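Tryptophan--tRNA ligase (Pyrococcus horikoshii, PDB 3JXE) attaches L-tryptophan to tRNA(Trp) at the expense of ATP, releasing AMP and diphosphate, as a class I aminoacyl-tRNA synthetase. Local coordinates at residues K53-R59 with A238-V244; I91-F95 with E308-E312. One frame throughout, in Å; residues are numbered along the deposited sequence.

Both contacts are largely buried and both touch the bound tryptophanyl-5'AMP, yet they are built differently. Interaction 1 joins an antiparallel strand to the parallel Rossmann-type sheet through backbone hydrogen bonds and follows the chain out to the adenine. Interaction 2, with far less buried area and no hydrogen bond between its segments, packs helix 88-104 against the C-terminal end of helix 301-311 by apolar and aromatic side chains. Their centres are about 12 Å apart and they meet directly: Phe54 CE1 lies 3.6 Å from Ile92 CG2, and Val244 CG2 lies 3.6 Å from Ile92 CD1 and 3.7 Å from Ile309 CD1. Phe54 and Val244, in the loops flanking the strands, thus continue into the helix packing.

Interaction 1: residues K53-R59 with A238-V244; sequences KFFFSHR and ALHSKFV. With TYM (tryptophanyl-5'AMP), chain E.
Strand 55-59 adds an antiparallel neighbour to the parallel Rossmann-type sheet of this class I synthetase, beside strand 238-241, their axes 4.6 Å apart at 157°, with a classic beta bulge at Phe56-Ser57 opposite His240. Lys53, in left-handed backbone conformation (phi/psi 58/41), ends the preceding helix in a Schellman motif. Ala238 forms a hydrogen-bonded pair with Arg59: Arg59 N to Ala238 O is 2.8 Å and Ala238 N to Arg59 O 2.9 Å. The Arg59 guanidinium reaches beyond the pair to a salt bridge with Asp218. Leu239 is the non-hydrogen-bonded partner of His58 (CA-CA 4.5 Å), and its CB packs 3.9 Å from CD2 of Phe55. At His240 the bulge closes: its N lies 2.7 Å from Ser57 O, while its O accepts Phe56 N at 3.0 Å and, weakly, Ser57 N at 3.4 Å. Its m rotamer puts ND1 3.2 Å from Ser57 OG in a hydrogen bond; that hydroxyl also pairs with Thr27. Ser241 sits opposite Phe55, CA-CA 3.9 Å, and its CB makes a CH-pi contact 3.5 Å from the Phe55 ring centroid, almost on the ring normal. Past the strand, Lys242 N donates to Phe54 O at 2.8 Å, holding the chain beside the t-rotamer Phe54, whose CE2 comes 3.8 Å from Phe243 O. This continuation carries Phe243 and Val244 to the ligand, where backbone groups read the adenine edge: TYM N6 gives a weak 3.4 Å bond to Val244 O, and Val244 N donates almost linearly to TYM N1 at 2.8 Å.

Interaction 2: residues I91-F95 with E308-E312; sequences IIPFF and EIFFE. With TYM (tryptophanyl-5'AMP), chain E.
This is an apolar helix-to-helix contact, small and mostly buried, between the nucleotide-binding fold and the helical part that follows it in the chain. Residues 91-95 belong to helix 88-104, which starts in the HIGH motif of class I synthetases; residues 308-312 close helix 301-311. The first segment is helical but kinked: Pro93 has no amide hydrogen to give, Phe94 N also lacks a bond to the preceding turn, and regular bonding resumes with Phe95 N to Ile91 O at 3.1 Å. The second carries a wider pi-type turn at 308-311, with Phe310 at phi/psi -148/-37, and leaves helical geometry at Glu312. The nearest CA atoms, of Ile92 and Phe310, are 7.8 Å apart, so side chains bridge the gap and 200 Å² is buried in all. Ile92 (m, t) and Phe95 (m), about one turn apart, direct their CA-to-CB bonds toward the other segment, as does Phe310 in its t rotamer. Ile92 CG1 touches Phe310 CD1 at 3.8 Å, and Ile91 CG2 approaches Phe310 CZ at 4.3 Å. Ile309 lies beside them, its O 4.4 Å from Ile92 CD1, and Phe346 of helix 332-367 adds a second edge-to-face partner for Phe310. Pro93 instead belongs to the ligand pocket, its CG 3.4 Å from TYM O3', so the helix packed here also lines the tryptophanyl-adenylate site. The tip of Phe310 completes a T-shaped stack on Phe95, centroids 5.3 Å apart and planes at 69°, with Phe310 CZ over the ring face, 3.7 Å from Phe95 CE1.

Interaction 1: residues K53-R59 with A238-V244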
ATOM      1  N   LYS B  53     -13.310  34.546   8.644  1.00 88.66           N
ATOM      2  CA  LYS B  53     -12.914  34.083   7.305  1.00 88.12           C
ATOM      3  C   LYS B  53     -11.456  33.628   7.177  1.00 87.64           C
ATOM      4  O   LYS B  53     -10.784  33.918   6.181  1.00 87.60           O
ATOM      5  CB  LYS B  53     -13.277  35.128   6.234  1.00 88.18           C
ATOM      6  CG  LYS B  53     -14.773  35.272   6.004  1.00 88.36           C
ATOM      7  CD  LYS B  53     -15.099  36.493   5.161  1.00 88.74           C
ATOM      8  CE  LYS B  53     -16.604  36.662   5.014  1.00 88.89           C
ATOM      9  NZ  LYS B  53     -16.955  37.915   4.289  1.00 89.04           N
ATOM     10  N   PHE B  54     -10.974  32.916   8.193  1.00 87.02           N
ATOM     11  CA  PHE B  54      -9.683  32.237   8.112  1.00 86.42           C
ATOM     12  C   PHE B  54      -9.837  31.036   7.188  1.00 86.09           C
ATOM     13  O   PHE B  54      -8.937  30.718   6.406  1.00 86.02           O
ATOM     14  CB  PHE B  54      -9.200  31.806   9.499  1.00 86.35           C
ATOM     15  CG  PHE B  54      -7.882  31.083   9.486  1.00 85.97           C
ATOM     16  CD1 PHE B  54      -7.807  29.747   9.855  1.00 85.73           C
ATOM     17  CD2 PHE B  54      -6.717  31.739   9.097  1.00 85.72           C
ATOM     18  CE1 PHE B  54      -6.589  29.073   9.845  1.00 85.67           C
ATOM     19  CE2 PHE B  54      -5.495  31.074   9.082  1.00 85.58           C
ATOM     20  CZ  PHE B  54      -5.431  29.738   9.459  1.00 85.65           C
ATOM     21  N   PHE B  55     -10.988  30.374   7.294  1.00 85.65           N
ATOM     22  CA  PHE B  55     -11.439  29.442   6.277  1.00 85.25           C
ATOM     23  C   PHE B  55     -12.099  30.260   5.172  1.00 85.07           C
ATOM     24  O   PHE B  55     -13.158  30.859   5.372  1.00 85.06           O
ATOM     25  CB  PHE B  55     -12.405  28.417   6.869  1.00 85.20           C
ATOM     26  CG  PHE B  55     -11.722  27.275   7.564  1.00 85.03           C
ATOM     27  CD1 PHE B  55     -11.253  27.411   8.866  1.00 84.93           C
ATOM     28  CD2 PHE B  55     -11.543  26.059   6.911  1.00 84.85           C
ATOM     29  CE1 PHE B  55     -10.617  26.353   9.510  1.00 84.88           C
ATOM     30  CE2 PHE B  55     -10.910  24.994   7.545  1.00 84.70           C
ATOM     31  CZ  PHE B  55     -10.447  25.142   8.846  1.00 84.79           C
ATOM     32  N   PHE B  56     -11.449  30.289   4.013  1.00 84.81           N
ATOM     33  CA  PHE B  56     -11.802  31.212   2.939  1.00 84.57           C
ATOM     34  C   PHE B  56     -12.361  30.512   1.705  1.00 84.52           C
ATOM     35  O   PHE B  56     -13.095  31.120   0.921  1.00 84.55           O
ATOM     36  CB  PHE B  56     -10.575  32.045   2.549  1.00 84.48           C
ATOM     37  CG  PHE B  56      -9.503  31.259   1.838  1.00 84.20           C
ATOM     38  CD1 PHE B  56      -9.272  31.452   0.481  1.00 83.90           C
ATOM     39  CD2 PHE B  56      -8.729  30.323   2.521  1.00 84.03           C
ATOM     40  CE1 PHE B  56      -8.287  30.731  -0.183  1.00 83.71           C
ATOM     41  CE2 PHE B  56      -7.742  29.597   1.864  1.00 83.76           C
ATOM     42  CZ  PHE B  56      -7.520  29.805   0.510  1.00 83.63           C
ATOM     43  N   SER B  57     -12.005  29.241   1.537  1.00 84.42           N
ATOM     44  CA  SER B  57     -12.369  28.481   0.346  1.00 84.29           C
ATOM     45  C   SER B  57     -13.081  27.178   0.698  1.00 84.20           C
ATOM     46  O   SER B  57     -12.921  26.649   1.797  1.00 84.22           O
ATOM     47  CB  SER B  57     -11.122  28.193  -0.490  1.00 84.26           C
ATOM     48  OG  SER B  57     -11.445  27.437  -1.639  1.00 84.36           O
ATOM     49  N   HIS B  58     -13.869  26.668  -0.245  1.00 84.11           N
ATOM     50  CA  HIS B  58     -14.600  25.422  -0.042  1.00 84.04           C
ATOM     51  C   HIS B  58     -14.782  24.628  -1.335  1.00 83.99           C
ATOM     52  O   HIS B  58     -14.513  25.124  -2.431  1.00 83.98           O
ATOM     53  CB  HIS B  58     -15.965  25.696   0.606  1.00 84.06           C
ATOM     54  CG  HIS B  58     -17.034  26.081  -0.370  1.00 84.15           C
ATOM     55  ND1 HIS B  58     -17.210  27.375  -0.813  1.00 84.36           N
ATOM     56  CD2 HIS B  58     -17.984  25.340  -0.990  1.00 84.07           C
ATOM     57  CE1 HIS B  58     -18.220  27.414  -1.663  1.00 84.26           C
ATOM     58  NE2 HIS B  58     -18.709  26.192  -1.786  1.00 84.19           N
ATOM     59  N   ARG B  59     -15.239  23.390  -1.181  1.00 83.95           N
ATOM     60  CA  ARG B  59     -15.668  22.550  -2.291  1.00 83.93           C
ATOM     61  C   ARG B  59     -16.935  21.819  -1.873  1.00 84.11           C
ATOM     62  O   ARG B  59     -16.950  21.159  -0.834  1.00 84.12           O
ATOM     63  CB  ARG B  59     -14.584  21.538  -2.661  1.00 83.80           C
ATOM     64  CG  ARG B  59     -13.509  22.076  -3.577  1.00 83.41           C
ATOM     65  CD  ARG B  59     -12.839  20.948  -4.332  1.00 82.81           C
ATOM     66  NE  ARG B  59     -12.356  21.385  -5.638  1.00 82.53           N
ATOM     67  CZ  ARG B  59     -11.076  21.566  -5.948  1.00 82.30           C
ATOM     68  NH1 ARG B  59     -10.138  21.334  -5.047  1.00 82.33           N
ATOM     69  NH2 ARG B  59     -10.734  21.969  -7.162  1.00 82.33           N
ATOM     70  N   ALA B 238     -14.924  19.921   0.817  1.00 73.68           N
ATOM     71  CA  ALA B 238     -13.765  20.424   1.546  1.00 73.79           C
ATOM     72  C   ALA B 238     -13.972  21.835   2.083  1.00 73.88           C
ATOM     73  O   ALA B 238     -14.705  22.635   1.497  1.00 73.87           O
ATOM     74  CB  ALA B 238     -12.517  20.370   0.665  1.00 73.77           C
ATOM     75  N   LEU B 239     -13.330  22.116   3.213  1.00 73.98           N
ATOM     76  CA  LEU B 239     -13.217  23.470   3.740  1.00 74.09           C
ATOM     77  C   LEU B 239     -11.740  23.813   3.849  1.00 74.21           C
ATOM     78  O   LEU B 239     -10.990  23.140   4.559  1.00 74.23           O
ATOM     79  CB  LEU B 239     -13.900  23.590   5.104  1.00 74.05           C
ATOM     80  CG  LEU B 239     -15.429  23.657   5.147  1.00 73.99           C
ATOM     81  CD1 LEU B 239     -15.922  23.329   6.545  1.00 73.94           C
ATOM     82  CD2 LEU B 239     -15.941  25.020   4.700  1.00 73.92           C
ATOM     83  N   HIS B 240     -11.326  24.850   3.130  1.00 74.40           N
ATOM     84  CA  HIS B 240      -9.922  25.240   3.074  1.00 74.66           C
ATOM     85  C   HIS B 240      -9.645  26.448   3.955  1.00 74.85           C
ATOM     86  O   HIS B 240     -10.322  27.473   3.847  1.00 74.88           O
ATOM     87  CB  HIS B 240      -9.499  25.545   1.634  1.00 74.66           C
ATOM     88  CG  HIS B 240      -9.886  24.485   0.652  1.00 74.74           C
ATOM     89  ND1 HIS B 240     -10.925  24.643  -0.240  1.00 74.75           N
ATOM     90  CD2 HIS B 240      -9.379  23.250   0.425  1.00 74.82           C
ATOM     91  CE1 HIS B 240     -11.038  23.553  -0.977  1.00 74.82           C
ATOM     92  NE2 HIS B 240     -10.112  22.693  -0.593  1.00 74.79           N
ATOM     93  N   SER B 241      -8.646  26.320   4.827  1.00 75.07           N
ATOM     94  CA  SER B 241      -8.203  27.439   5.648  1.00 75.32           C
ATOM     95  C   SER B 241      -6.981  28.104   5.029  1.00 75.50           C
ATOM     96  O   SER B 241      -6.307  27.519   4.177  1.00 75.47           O
ATOM     97  CB  SER B 241      -7.882  26.978   7.073  1.00 75.29           C
ATOM     98  OG  SER B 241      -6.600  26.378   7.150  1.00 75.29           O
ATOM     99  N   LYS B 242      -6.706  29.331   5.462  1.00 75.79           N
ATOM    100  CA  LYS B 242      -5.458  30.004   5.125  1.00 76.13           C
ATOM    101  C   LYS B 242      -4.328  29.405   5.959  1.00 76.36           C
ATOM    102  O   LYS B 242      -4.535  28.438   6.699  1.00 76.34           O
ATOM    103  CB  LYS B 242      -5.568  31.511   5.380  1.00 76.15           C
ATOM    104  CG  LYS B 242      -6.497  32.251   4.432  1.00 76.31           C
ATOM    105  CD  LYS B 242      -6.603  33.722   4.803  1.00 76.62           C
ATOM    106  CE  LYS B 242      -7.668  34.421   3.970  1.00 76.87           C
ATOM    107  NZ  LYS B 242      -7.813  35.855   4.353  1.00 77.07           N
ATOM    108  N   PHE B 243      -3.131  29.969   5.833  1.00 76.71           N
ATOM    109  CA  PHE B 243      -2.001  29.530   6.640  1.00 77.08           C
ATOM    110  C   PHE B 243      -1.762  30.468   7.813  1.00 77.36           C
ATOM    111  O   PHE B 243      -2.006  31.672   7.720  1.00 77.35           O
ATOM    112  CB  PHE B 243      -0.730  29.429   5.793  1.00 77.05           C
ATOM    113  CG  PHE B 243      -0.830  28.456   4.656  1.00 77.05           C
ATOM    114  CD1 PHE B 243      -0.715  28.894   3.342  1.00 77.08           C
ATOM    115  CD2 PHE B 243      -1.038  27.100   4.897  1.00 76.92           C
ATOM    116  CE1 PHE B 243      -0.804  27.999   2.282  1.00 77.08           C
ATOM    117  CE2 PHE B 243      -1.132  26.199   3.844  1.00 76.96           C
ATOM    118  CZ  PHE B 243      -1.015  26.651   2.535  1.00 76.96           C
ATOM    119  N   VAL B 244      -1.290  29.902   8.918  1.00 77.78           N
ATOM    120  CA  VAL B 244      -0.807  30.694  10.040  1.00 78.20           C
ATOM    121  C   VAL B 244       0.636  31.087   9.729  1.00 78.57           C
ATOM    122  O   VAL B 244       1.486  30.214   9.535  1.00 78.54           O
ATOM    123  CB  VAL B 244      -0.873  29.910  11.370  1.00 78.18           C
ATOM    124  CG1 VAL B 244      -0.509  30.808  12.545  1.00 78.22           C
ATOM    125  CG2 VAL B 244      -2.253  29.315  11.573  1.00 78.16           C
TER
HETATM  126  P   TYM E 900       0.428  18.175   7.874  0.80 43.72           P
HETATM  127  O1P TYM E 900       0.775  17.191   8.924  0.80 43.57           O
HETATM  128  O2P TYM E 900       1.507  18.876   7.144  0.80 43.90           O
HETATM  129  O5' TYM E 900      -0.531  19.300   8.510  0.80 43.91           O
HETATM  130  C5' TYM E 900      -1.697  18.908   9.243  0.80 44.62           C
HETATM  131  C4' TYM E 900      -2.827  19.931   9.078  0.80 45.19           C
HETATM  132  O4' TYM E 900      -2.321  21.264   9.370  0.80 45.24           O
HETATM  133  C1' TYM E 900      -2.590  22.127   8.227  0.80 45.50           C
HETATM  134  N9  TYM E 900      -1.475  23.126   8.233  0.80 45.48           N
HETATM  135  C4  TYM E 900      -1.593  24.419   8.533  0.80 45.35           C
HETATM  136  N3  TYM E 900      -2.635  25.201   8.871  0.80 45.35           N
HETATM  137  C2  TYM E 900      -2.468  26.496   9.117  0.80 45.11           C
HETATM  138  N1  TYM E 900      -1.273  27.063   9.039  0.80 44.98           N
HETATM  139  C6  TYM E 900      -0.188  26.341   8.709  0.80 45.27           C
HETATM  140  N6  TYM E 900       1.005  26.926   8.638  0.80 45.35           N
HETATM  141  C5  TYM E 900      -0.330  24.981   8.444  0.80 45.32           C
HETATM  142  N7  TYM E 900       0.513  24.012   8.100  0.80 45.33           N
HETATM  143  C8  TYM E 900      -0.186  22.881   7.977  0.80 45.38           C
HETATM  144  C2' TYM E 900      -2.657  21.178   7.034  0.80 45.69           C
HETATM  145  O2' TYM E 900      -3.496  21.723   6.019  0.80 45.76           O
HETATM  146  C3' TYM E 900      -3.342  19.957   7.638  0.80 45.70           C
HETATM  147  O3' TYM E 900      -4.764  20.161   7.672  0.80 46.38           O
HETATM  148  NH3 TYM E 900      -0.301  14.705   4.414  0.80 43.19           N
HETATM  149  CA  TYM E 900      -1.001  15.470   5.454  0.80 43.21           C
HETATM  150  CB  TYM E 900      -1.685  14.509   6.428  0.80 43.13           C
HETATM  151  CG  TYM E 900      -3.164  14.219   6.025  0.80 42.78           C
HETATM  152  CD2 TYM E 900      -4.228  15.112   5.959  0.80 42.29           C
HETATM  153  CE2 TYM E 900      -5.364  14.400   5.553  0.80 42.20           C
HETATM  154  CE3 TYM E 900      -4.322  16.479   6.214  0.80 42.33           C
HETATM  155  CD1 TYM E 900      -3.671  13.017   5.669  0.80 42.80           C
HETATM  156  NE1 TYM E 900      -5.043  13.122   5.372  0.80 42.45           N
HETATM  157  CZ2 TYM E 900      -6.581  15.057   5.407  0.80 42.08           C
HETATM  158  CZ3 TYM E 900      -5.545  17.134   6.062  0.80 42.14           C
HETATM  159  CH2 TYM E 900      -6.675  16.423   5.659  0.80 42.04           C
HETATM  160  C   TYM E 900      -0.002  16.338   6.229  0.80 43.36           C
HETATM  161  O   TYM E 900       1.184  16.010   6.304  0.80 43.36           O
HETATM  162  OPP TYM E 900      -0.554  17.460   6.797  0.80 43.46           O

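Interaction 2: residues I91-F95 with E308-E312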
ATOM      1  N   ILE B  91      -2.992  22.556  14.361  1.00 70.06           N
ATOM      2  CA  ILE B  91      -4.119  22.231  15.239  1.00 70.29           C
ATOM      3  C   ILE B  91      -5.441  22.920  14.866  1.00 70.56           C
ATOM      4  O   ILE B  91      -6.514  22.449  15.252  1.00 70.61           O
ATOM      5  CB  ILE B  91      -3.767  22.462  16.746  1.00 70.24           C
ATOM      6  CG1 ILE B  91      -4.557  21.512  17.654  1.00 70.05           C
ATOM      7  CG2 ILE B  91      -3.964  23.925  17.156  1.00 70.20           C
ATOM      8  CD1 ILE B  91      -4.173  20.053  17.518  1.00 69.81           C
ATOM      9  N   ILE B  92      -5.362  24.016  14.112  1.00 70.87           N
ATOM     10  CA  ILE B  92      -6.564  24.758  13.710  1.00 71.23           C
ATOM     11  C   ILE B  92      -7.576  23.904  12.923  1.00 71.55           C
ATOM     12  O   ILE B  92      -8.768  23.937  13.239  1.00 71.58           O
ATOM     13  CB  ILE B  92      -6.235  26.092  12.981  1.00 71.21           C
ATOM     14  CG1 ILE B  92      -5.480  27.032  13.931  1.00 71.38           C
ATOM     15  CG2 ILE B  92      -7.514  26.755  12.462  1.00 71.14           C
ATOM     16  CD1 ILE B  92      -5.222  28.432  13.387  1.00 71.48           C
ATOM     17  N   PRO B  93      -7.113  23.135  11.908  1.00 71.87           N
ATOM     18  CA  PRO B  93      -8.037  22.225  11.225  1.00 72.09           C
ATOM     19  C   PRO B  93      -8.781  21.294  12.181  1.00 72.34           C
ATOM     20  O   PRO B  93      -9.962  21.017  11.966  1.00 72.42           O
ATOM     21  CB  PRO B  93      -7.117  21.412  10.310  1.00 72.06           C
ATOM     22  CG  PRO B  93      -5.982  22.315  10.037  1.00 72.05           C
ATOM     23  CD  PRO B  93      -5.762  23.068  11.317  1.00 71.92           C
ATOM     24  N   PHE B  94      -8.099  20.833  13.229  1.00 72.62           N
ATOM     25  CA  PHE B  94      -8.694  19.924  14.211  1.00 72.93           C
ATOM     26  C   PHE B  94      -9.746  20.594  15.098  1.00 73.19           C
ATOM     27  O   PHE B  94     -10.718  19.951  15.499  1.00 73.23           O
ATOM     28  CB  PHE B  94      -7.609  19.259  15.060  1.00 72.83           C
ATOM     29  CG  PHE B  94      -6.756  18.284  14.296  1.00 72.85           C
ATOM     30  CD1 PHE B  94      -5.544  18.684  13.745  1.00 72.76           C
ATOM     31  CD2 PHE B  94      -7.169  16.967  14.118  1.00 72.81           C
ATOM     32  CE1 PHE B  94      -4.750  17.785  13.032  1.00 72.58           C
ATOM     33  CE2 PHE B  94      -6.384  16.063  13.406  1.00 72.77           C
ATOM     34  CZ  PHE B  94      -5.172  16.475  12.862  1.00 72.59           C
ATOM     35  N   PHE B  95      -9.547  21.876  15.397  1.00 73.52           N
ATOM     36  CA  PHE B  95     -10.531  22.661  16.143  1.00 73.83           C
ATOM     37  C   PHE B  95     -11.786  22.923  15.316  1.00 74.06           C
ATOM     38  O   PHE B  95     -12.897  22.937  15.849  1.00 74.10           O
ATOM     39  CB  PHE B  95      -9.929  23.986  16.623  1.00 73.83           C
ATOM     40  CG  PHE B  95      -9.237  23.891  17.952  1.00 73.88           C
ATOM     41  CD1 PHE B  95      -7.859  23.716  18.023  1.00 74.00           C
ATOM     42  CD2 PHE B  95      -9.966  23.973  19.137  1.00 73.94           C
ATOM     43  CE1 PHE B  95      -7.215  23.624  19.254  1.00 74.21           C
ATOM     44  CE2 PHE B  95      -9.332  23.882  20.372  1.00 74.07           C
ATOM     45  CZ  PHE B  95      -7.954  23.708  20.432  1.00 74.17           C
ATOM     46  N   GLU B 308      -6.316  37.497  15.485  1.00109.78           N
ATOM     47  CA  GLU B 308      -7.470  37.510  14.591  1.00109.73           C
ATOM     48  C   GLU B 308      -7.929  36.095  14.245  1.00109.74           C
ATOM     49  O   GLU B 308      -9.129  35.830  14.160  1.00109.75           O
ATOM     50  CB  GLU B 308      -7.141  38.281  13.308  1.00109.71           C
ATOM     51  CG  GLU B 308      -8.340  38.549  12.401  1.00109.67           C
ATOM     52  CD  GLU B 308      -7.940  38.954  10.992  1.00109.64           C
ATOM     53  OE1 GLU B 308      -7.051  39.820  10.841  1.00109.67           O
ATOM     54  OE2 GLU B 308      -8.524  38.408  10.033  1.00109.67           O
ATOM     55  N   ILE B 309      -6.974  35.188  14.062  1.00109.74           N
ATOM     56  CA  ILE B 309      -7.280  33.862  13.520  1.00109.76           C
ATOM     57  C   ILE B 309      -7.467  32.749  14.558  1.00109.78           C
ATOM     58  O   ILE B 309      -8.058  31.713  14.242  1.00109.77           O
ATOM     59  CB  ILE B 309      -6.260  33.427  12.424  1.00109.75           C
ATOM     60  CG1 ILE B 309      -4.866  33.192  13.020  1.00109.69           C
ATOM     61  CG2 ILE B 309      -6.235  34.448  11.277  1.00109.85           C
ATOM     62  CD1 ILE B 309      -3.852  32.636  12.039  1.00109.62           C
ATOM     63  N   PHE B 310      -6.985  32.953  15.784  1.00109.86           N
ATOM     64  CA  PHE B 310      -7.045  31.885  16.791  1.00109.96           C
ATOM     65  C   PHE B 310      -7.198  32.309  18.260  1.00110.14           C
ATOM     66  O   PHE B 310      -7.902  31.640  19.018  1.00110.13           O
ATOM     67  CB  PHE B 310      -5.839  30.944  16.639  1.00109.88           C
ATOM     68  CG  PHE B 310      -5.992  29.633  17.366  1.00109.61           C
ATOM     69  CD1 PHE B 310      -6.986  28.728  16.999  1.00109.40           C
ATOM     70  CD2 PHE B 310      -5.134  29.299  18.408  1.00109.41           C
ATOM     71  CE1 PHE B 310      -7.130  27.516  17.668  1.00109.26           C
ATOM     72  CE2 PHE B 310      -5.268  28.088  19.082  1.00109.28           C
ATOM     73  CZ  PHE B 310      -6.269  27.195  18.710  1.00109.25           C
ATOM     74  N   PHE B 311      -6.557  33.405  18.657  1.00110.40           N
ATOM     75  CA  PHE B 311      -6.386  33.700  20.087  1.00110.69           C
ATOM     76  C   PHE B 311      -7.442  34.581  20.768  1.00111.00           C
ATOM     77  O   PHE B 311      -7.952  34.211  21.831  1.00111.04           O
ATOM     78  CB  PHE B 311      -4.969  34.206  20.370  1.00110.60           C
ATOM     79  CG  PHE B 311      -3.908  33.174  20.122  1.00110.41           C
ATOM     80  CD1 PHE B 311      -3.757  32.090  20.985  1.00110.20           C
ATOM     81  CD2 PHE B 311      -3.070  33.273  19.018  1.00110.29           C
ATOM     82  CE1 PHE B 311      -2.783  31.126  20.754  1.00110.09           C
ATOM     83  CE2 PHE B 311      -2.090  32.314  18.779  1.00110.16           C
ATOM     84  CZ  PHE B 311      -1.948  31.239  19.649  1.00110.04           C
ATOM     85  N   GLU B 312      -7.763  35.732  20.181  1.00111.36           N
ATOM     86  CA  GLU B 312      -8.769  36.617  20.777  1.00111.70           C
ATOM     87  C   GLU B 312     -10.186  36.271  20.319  1.00111.94           C
ATOM     88  O   GLU B 312     -10.564  36.536  19.175  1.00111.99           O
ATOM     89  CB  GLU B 312      -8.442  38.096  20.526  1.00111.66           C
ATOM     90  CG  GLU B 312      -9.372  39.078  21.252  1.00111.77           C
ATOM     91  CD  GLU B 312      -9.507  38.791  22.746  1.00111.85           C
ATOM     92  OE1 GLU B 312      -8.495  38.870  23.473  1.00111.87           O
ATOM     93  OE2 GLU B 312     -10.633  38.492  23.195  1.00111.83           O
TER
HETATM   94  P   TYM E 900       0.428  18.175   7.874  0.80 43.72           P
HETATM   95  O1P TYM E 900       0.775  17.191   8.924  0.80 43.57           O
HETATM   96  O2P TYM E 900       1.507  18.876   7.144  0.80 43.90           O
HETATM   97  O5' TYM E 900      -0.531  19.300   8.510  0.80 43.91           O
HETATM   98  C5' TYM E 900      -1.697  18.908   9.243  0.80 44.62           C
HETATM   99  C4' TYM E 900      -2.827  19.931   9.078  0.80 45.19           C
HETATM  100  O4' TYM E 900      -2.321  21.264   9.370  0.80 45.24           O
HETATM  101  C1' TYM E 900      -2.590  22.127   8.227  0.80 45.50           C
HETATM  102  N9  TYM E 900      -1.475  23.126   8.233  0.80 45.48           N
HETATM  103  C4  TYM E 900      -1.593  24.419   8.533  0.80 45.35           C
HETATM  104  N3  TYM E 900      -2.635  25.201   8.871  0.80 45.35           N
HETATM  105  C2  TYM E 900      -2.468  26.496   9.117  0.80 45.11           C
HETATM  106  N1  TYM E 900      -1.273  27.063   9.039  0.80 44.98           N
HETATM  107  C6  TYM E 900      -0.188  26.341   8.709  0.80 45.27           C
HETATM  108  N6  TYM E 900       1.005  26.926   8.638  0.80 45.35           N
HETATM  109  C5  TYM E 900      -0.330  24.981   8.444  0.80 45.32           C
HETATM  110  N7  TYM E 900       0.513  24.012   8.100  0.80 45.33           N
HETATM  111  C8  TYM E 900      -0.186  22.881   7.977  0.80 45.38           C
HETATM  112  C2' TYM E 900      -2.657  21.178   7.034  0.80 45.69           C
HETATM  113  O2' TYM E 900      -3.496  21.723   6.019  0.80 45.76           O
HETATM  114  C3' TYM E 900      -3.342  19.957   7.638  0.80 45.70           C
HETATM  115  O3' TYM E 900      -4.764  20.161   7.672  0.80 46.38           O
HETATM  116  NH3 TYM E 900      -0.301  14.705   4.414  0.80 43.19           N
HETATM  117  CA  TYM E 900      -1.001  15.470   5.454  0.80 43.21           C
HETATM  118  CB  TYM E 900      -1.685  14.509   6.428  0.80 43.13           C
HETATM  119  CG  TYM E 900      -3.164  14.219   6.025  0.80 42.78           C
HETATM  120  CD2 TYM E 900      -4.228  15.112   5.959  0.80 42.29           C
HETATM  121  CE2 TYM E 900      -5.364  14.400   5.553  0.80 42.20           C
HETATM  122  CE3 TYM E 900      -4.322  16.479   6.214  0.80 42.33           C
HETATM  123  CD1 TYM E 900      -3.671  13.017   5.669  0.80 42.80           C
HETATM  124  NE1 TYM E 900      -5.043  13.122   5.372  0.80 42.45           N
HETATM  125  CZ2 TYM E 900      -6.581  15.057   5.407  0.80 42.08           C
HETATM  126  CZ3 TYM E 900      -5.545  17.134   6.062  0.80 42.14           C
HETATM  127  CH2 TYM E 900      -6.675  16.423   5.659  0.80 42.04           C
HETATM  128  C   TYM E 900      -0.002  16.338   6.229  0.80 43.36           C
HETATM  129  O   TYM E 900       1.184  16.010   6.304  0.80 43.36           O
HETATM  130  OPP TYM E 900      -0.554  17.460   6.797  0.80 43.46           O